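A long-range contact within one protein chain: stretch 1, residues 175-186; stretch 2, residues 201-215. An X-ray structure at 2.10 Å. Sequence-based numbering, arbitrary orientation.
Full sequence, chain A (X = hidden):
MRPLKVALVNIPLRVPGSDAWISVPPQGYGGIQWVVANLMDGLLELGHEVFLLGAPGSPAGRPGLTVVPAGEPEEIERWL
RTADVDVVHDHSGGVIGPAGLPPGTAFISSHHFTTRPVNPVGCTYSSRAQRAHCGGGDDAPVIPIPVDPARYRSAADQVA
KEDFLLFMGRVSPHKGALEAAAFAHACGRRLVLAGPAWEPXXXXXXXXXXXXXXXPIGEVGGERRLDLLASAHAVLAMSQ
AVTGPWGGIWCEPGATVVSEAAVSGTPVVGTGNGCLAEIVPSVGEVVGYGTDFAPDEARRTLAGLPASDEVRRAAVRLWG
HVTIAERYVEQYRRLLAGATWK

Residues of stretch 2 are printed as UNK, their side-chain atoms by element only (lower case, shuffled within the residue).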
# COMPACT_ATOMS: atom_id res chain seq x y z
N LYS A 175 -7.35 -11.60 2.19
CA LYS A 175 -6.27 -10.96 2.95
C LYS A 175 -5.66 -11.90 4.00
O LYS A 175 -4.59 -11.63 4.54
CB LYS A 175 -6.70 -9.65 3.63
CG LYS A 175 -7.13 -8.55 2.65
CD LYS A 175 -6.04 -8.27 1.59
CE LYS A 175 -4.82 -7.61 2.21
NZ LYS A 175 -4.01 -6.85 1.18
N GLY A 176 -6.33 -13.02 4.25
CA GLY A 176 -5.76 -14.10 5.04
C GLY A 176 -5.75 -13.81 6.54
O GLY A 176 -4.85 -14.26 7.24
N ALA A 177 -6.76 -13.09 7.03
CA ALA A 177 -6.90 -12.84 8.48
C ALA A 177 -6.97 -14.15 9.26
O ALA A 177 -6.36 -14.30 10.34
CB ALA A 177 -8.13 -11.94 8.78
N LEU A 178 -7.71 -15.10 8.71
CA LEU A 178 -7.93 -16.41 9.34
C LEU A 178 -6.64 -17.19 9.42
O LEU A 178 -6.27 -17.73 10.46
CB LEU A 178 -9.00 -17.21 8.58
CG LEU A 178 -9.16 -18.66 9.13
CD1 LEU A 178 -9.92 -18.60 10.46
CD2 LEU A 178 -9.89 -19.51 8.17
N GLU A 179 -5.93 -17.22 8.31
CA GLU A 179 -4.61 -17.86 8.26
C GLU A 179 -3.56 -17.21 9.16
O GLU A 179 -2.70 -17.88 9.70
CB GLU A 179 -4.14 -17.92 6.81
CG GLU A 179 -4.99 -18.88 5.94
CD GLU A 179 -6.31 -18.29 5.43
OE1 GLU A 179 -6.60 -17.07 5.58
OE2 GLU A 179 -7.09 -19.06 4.84
N ALA A 180 -3.61 -15.90 9.30
CA ALA A 180 -2.78 -15.18 10.25
C ALA A 180 -3.15 -15.58 11.69
O ALA A 180 -2.27 -15.74 12.57
CB ALA A 180 -2.96 -13.69 10.04
N ALA A 181 -4.45 -15.76 11.96
CA ALA A 181 -4.85 -16.25 13.31
C ALA A 181 -4.23 -17.64 13.55
O ALA A 181 -3.61 -17.87 14.61
CB ALA A 181 -6.40 -16.29 13.47
N ALA A 182 -4.32 -18.52 12.55
CA ALA A 182 -3.74 -19.86 12.62
C ALA A 182 -2.22 -19.80 12.85
O ALA A 182 -1.66 -20.58 13.60
CB ALA A 182 -4.03 -20.65 11.32
N PHE A 183 -1.54 -18.90 12.17
CA PHE A 183 -0.08 -18.87 12.32
C PHE A 183 0.31 -18.38 13.75
O PHE A 183 1.19 -18.96 14.41
CB PHE A 183 0.57 -18.07 11.17
CG PHE A 183 2.08 -18.00 11.27
CD1 PHE A 183 2.87 -18.90 10.57
CD2 PHE A 183 2.70 -17.02 12.04
CE1 PHE A 183 4.24 -18.88 10.67
CE2 PHE A 183 4.10 -16.99 12.15
CZ PHE A 183 4.87 -17.92 11.44
N ALA A 184 -0.36 -17.32 14.20
CA ALA A 184 -0.19 -16.82 15.57
C ALA A 184 -0.51 -17.94 16.56
O ALA A 184 0.30 -18.22 17.43
CB ALA A 184 -1.09 -15.60 15.83
N HIS A 185 -1.69 -18.54 16.45
CA HIS A 185 -2.03 -19.74 17.25
C HIS A 185 -0.89 -20.81 17.30
O HIS A 185 -0.52 -21.27 18.38
CB HIS A 185 -3.36 -20.35 16.81
CG HIS A 185 -3.71 -21.61 17.55
ND1 HIS A 185 -3.41 -22.86 17.05
CD2 HIS A 185 -4.27 -21.80 18.76
CE1 HIS A 185 -3.80 -23.77 17.93
NE2 HIS A 185 -4.32 -23.15 18.97
N ALA A 186 -0.35 -21.16 16.14
CA ALA A 186 0.77 -22.08 16.00
C ALA A 186 1.96 -21.69 16.87
O ALA A 186 2.67 -22.56 17.37
CB ALA A 186 1.22 -22.19 14.51
N UNK A 201 -19.74 -13.05 8.98
CA UNK A 201 -19.60 -14.53 9.01
C UNK A 201 -18.11 -14.93 9.05
O UNK A 201 -17.70 -15.84 9.80
o UNK A 201 -23.40 -13.41 6.82
o UNK A 201 -21.27 -12.85 6.62
c UNK A 201 -22.18 -13.65 7.00
c UNK A 201 -20.30 -15.20 7.81
c UNK A 201 -21.80 -14.96 7.71
N UNK A 202 -17.31 -14.25 8.21
CA UNK A 202 -15.85 -14.44 8.24
C UNK A 202 -15.25 -14.11 9.62
O UNK A 202 -14.56 -14.93 10.21
c UNK A 202 -11.32 -13.18 6.95
o UNK A 202 -9.55 -14.76 6.61
c UNK A 202 -12.70 -12.91 7.08
c UNK A 202 -13.18 -15.23 6.78
c UNK A 202 -15.15 -13.63 7.13
c UNK A 202 -13.64 -13.93 7.00
c UNK A 202 -10.89 -14.49 6.74
c UNK A 202 -11.81 -15.53 6.64
N UNK A 203 -15.49 -12.88 10.11
CA UNK A 203 -15.07 -12.45 11.45
C UNK A 203 -15.50 -13.47 12.50
O UNK A 203 -14.68 -13.86 13.33
c UNK A 203 -14.66 -9.54 15.69
c UNK A 203 -15.29 -10.57 13.16
c UNK A 203 -15.67 -11.09 11.79
c UNK A 203 -15.80 -10.28 15.52
c UNK A 203 -13.82 -9.31 14.62
c UNK A 203 -14.14 -9.82 13.35
c UNK A 203 -16.12 -10.78 14.26
N UNK A 204 -16.75 -13.93 12.44
CA UNK A 204 -17.28 -14.93 13.38
C UNK A 204 -16.56 -16.29 13.36
O UNK A 204 -16.40 -16.93 14.41
o UNK A 204 -20.80 -13.87 13.66
c UNK A 204 -18.80 -15.09 13.23
c UNK A 204 -19.57 -13.89 13.81
o UNK A 204 -18.93 -12.96 14.38
N UNK A 205 -16.13 -16.70 12.17
CA UNK A 205 -15.38 -17.95 12.01
C UNK A 205 -13.98 -17.87 12.67
O UNK A 205 -13.48 -18.84 13.31
c UNK A 205 -14.07 -19.79 8.72
c UNK A 205 -14.51 -19.63 10.20
o UNK A 205 -13.62 -20.92 8.37
o UNK A 205 -14.18 -18.81 7.90
c UNK A 205 -15.23 -18.27 10.50
N UNK A 206 -13.34 -16.73 12.48
CA UNK A 206 -12.05 -16.46 13.11
C UNK A 206 -12.19 -16.47 14.65
O UNK A 206 -11.35 -17.00 15.36
c UNK A 206 -11.04 -13.72 10.46
c UNK A 206 -11.19 -15.12 11.11
c UNK A 206 -11.48 -15.09 12.63
c UNK A 206 -10.24 -14.68 13.45
N UNK A 207 -13.26 -15.87 15.15
CA UNK A 207 -13.41 -15.77 16.61
C UNK A 207 -13.76 -17.16 17.19
O UNK A 207 -13.21 -17.57 18.20
c UNK A 207 -13.84 -13.27 16.65
o UNK A 207 -15.62 -14.76 16.35
c UNK A 207 -14.39 -14.63 17.04
N UNK A 208 -14.59 -17.91 16.47
CA UNK A 208 -14.88 -19.31 16.79
C UNK A 208 -13.63 -20.19 16.85
O UNK A 208 -13.40 -20.92 17.82
c UNK A 208 -16.06 -23.15 13.24
c UNK A 208 -16.26 -21.32 16.00
c UNK A 208 -15.89 -19.87 15.78
n UNK A 208 -15.70 -24.10 14.09
n UNK A 208 -16.79 -22.10 13.64
n UNK A 208 -15.69 -23.23 11.97
c UNK A 208 -17.30 -21.86 15.00
N UNK A 209 -12.83 -20.15 15.80
CA UNK A 209 -11.70 -21.04 15.65
C UNK A 209 -10.47 -20.60 16.44
O UNK A 209 -9.74 -21.46 16.93
c UNK A 209 -12.52 -21.92 13.44
c UNK A 209 -11.36 -21.23 14.17
n UNK A 209 -11.62 -22.84 9.34
n UNK A 209 -9.45 -23.27 10.01
c UNK A 209 -12.33 -21.99 11.92
n UNK A 209 -10.99 -22.45 11.53
c UNK A 209 -10.68 -22.84 10.29
N UNK A 210 -10.26 -19.28 16.54
CA UNK A 210 -9.05 -18.70 17.14
C UNK A 210 -9.31 -17.56 18.11
O UNK A 210 -8.45 -16.70 18.29
c UNK A 210 -7.72 -19.35 15.11
c UNK A 210 -7.02 -21.45 13.40
c UNK A 210 -7.92 -20.48 12.98
c UNK A 210 -6.84 -20.34 15.52
c UNK A 210 -6.49 -21.41 14.68
o UNK A 210 -6.68 -22.50 12.56
c UNK A 210 -8.10 -18.23 16.03
c UNK A 210 -8.27 -19.43 13.83
N UNK A 211 -10.47 -17.57 18.77
CA UNK A 211 -10.83 -16.50 19.72
C UNK A 211 -9.75 -16.13 20.76
O UNK A 211 -9.48 -14.94 21.01
N UNK A 212 -9.13 -17.14 21.33
CA UNK A 212 -8.18 -16.95 22.42
C UNK A 212 -6.86 -16.39 21.88
O UNK A 212 -6.03 -15.88 22.61
c UNK A 212 -7.96 -18.25 23.19
o UNK A 212 -7.34 -19.24 22.39
N UNK A 213 -6.69 -16.48 20.57
CA UNK A 213 -5.53 -15.92 19.87
C UNK A 213 -5.75 -14.47 19.45
O UNK A 213 -4.88 -13.63 19.67
o UNK A 213 -4.84 -18.04 19.14
c UNK A 213 -5.24 -16.77 18.66
c UNK A 213 -4.11 -16.17 17.72
N UNK A 214 -6.92 -14.19 18.84
CA UNK A 214 -7.14 -12.93 18.19
C UNK A 214 -7.64 -11.85 19.14
O UNK A 214 -8.43 -12.12 20.07
c UNK A 214 -9.52 -13.32 17.27
c UNK A 214 -7.45 -14.13 16.01
c UNK A 214 -8.03 -13.05 16.92
N UNK A 215 -7.13 -10.62 18.94
CA UNK A 215 -7.71 -9.45 19.58
C UNK A 215 -8.08 -8.48 18.48
O UNK A 215 -7.22 -7.73 17.99
c UNK A 215 -6.75 -8.80 20.59
o UNK A 215 -4.08 -10.05 22.84
c UNK A 215 -4.87 -9.22 22.30
c UNK A 215 -6.09 -9.79 21.55
o UNK A 215 -4.71 -7.96 22.35
O HOH W 1 -8.97 -16.36 4.84

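Position 201 carries three carbons, the third bearing two oxygens; the side chain is out of reach, its closest atom, CB, 11.2 Å from L178 CD1; the carboxylate ending identifies E201. Position 202 has one carbon, then a six-carbon ring bearing one oxygen, which lies 2.8 Å from L178 N: Y202. The N-H...O angle of 157° makes L178 N the donor to Y202 OH. A177 N is also near Y202 OH, at 3.3 Å, but its angle is too poor for a hydrogen bond.

Position 203 has the same carbon ring without oxygen and points away from stretch 1: F203. Position 204 has two carbons, the second with two oxygens, and is out of reach: D204. Position 205 has three carbons ending in two oxygens, one of them 4.0 Å from L178 CD2: E205. Position 206 has four carbons, forked at the first with one arm two carbons long, and touches A177, L178 and A181: I206. Its CD1 is 3.8 Å from A177 CB.

At 207, one carbon carries an oxygen and a carbon, giving T207; its OG1 donates to D204 O (3.0 Å), within its own helix. Positions 208 and 209 each have three carbons, a nitrogen and a carbon carrying two more nitrogens, the guanidinium of arginine. R208 makes no contact, whereas R209 lays one face of its guanidinium against L178 CD2, and R209 NH1 forms a salt bridge with E205 OE2 at 2.9 Å.

Position 210 is again a six-carbon ring bearing one oxygen, here touching L178, A181, A182 and H185: Y210. Position 211 has no side-chain atoms: G211. An ideal CB there would clash with T207 O at 2.6 Å. One carbon and one oxygen at 212 give S212. Position 213 has one carbon carrying an oxygen and a carbon, near H185 and A184: T213, with CG2 3.6 Å from A184 CB. Position 214 has three carbons forked at the first and touches A181: V214, whose CG1 is 3.5 Å from A181 CB. Position 215 has three carbons, the third carrying two oxygens, and is out of reach: E215.

The contact joins two nearly parallel helices, their axes 11° apart in direction and 9.9 Å apart at closest approach. L178 sits among Y202, E205, I206 and R209, while Y210 sits among L178, A181, A182 and H185. L178 CA lies 5.6 Å from I206 CA, and A181 CA lies 6.2 Å from Y210 CA; A181 CB packs 3.6 Å from Y210 CB. At the N-terminal end of helix 177-186, water 1 accepts from Y202 OH (2.5 Å) and donates to E179 OE1 (2.6 Å), adding a polar bridge to the apolar packing.

Stretch 2 (201-215) EYFDEITRRYGSTVE
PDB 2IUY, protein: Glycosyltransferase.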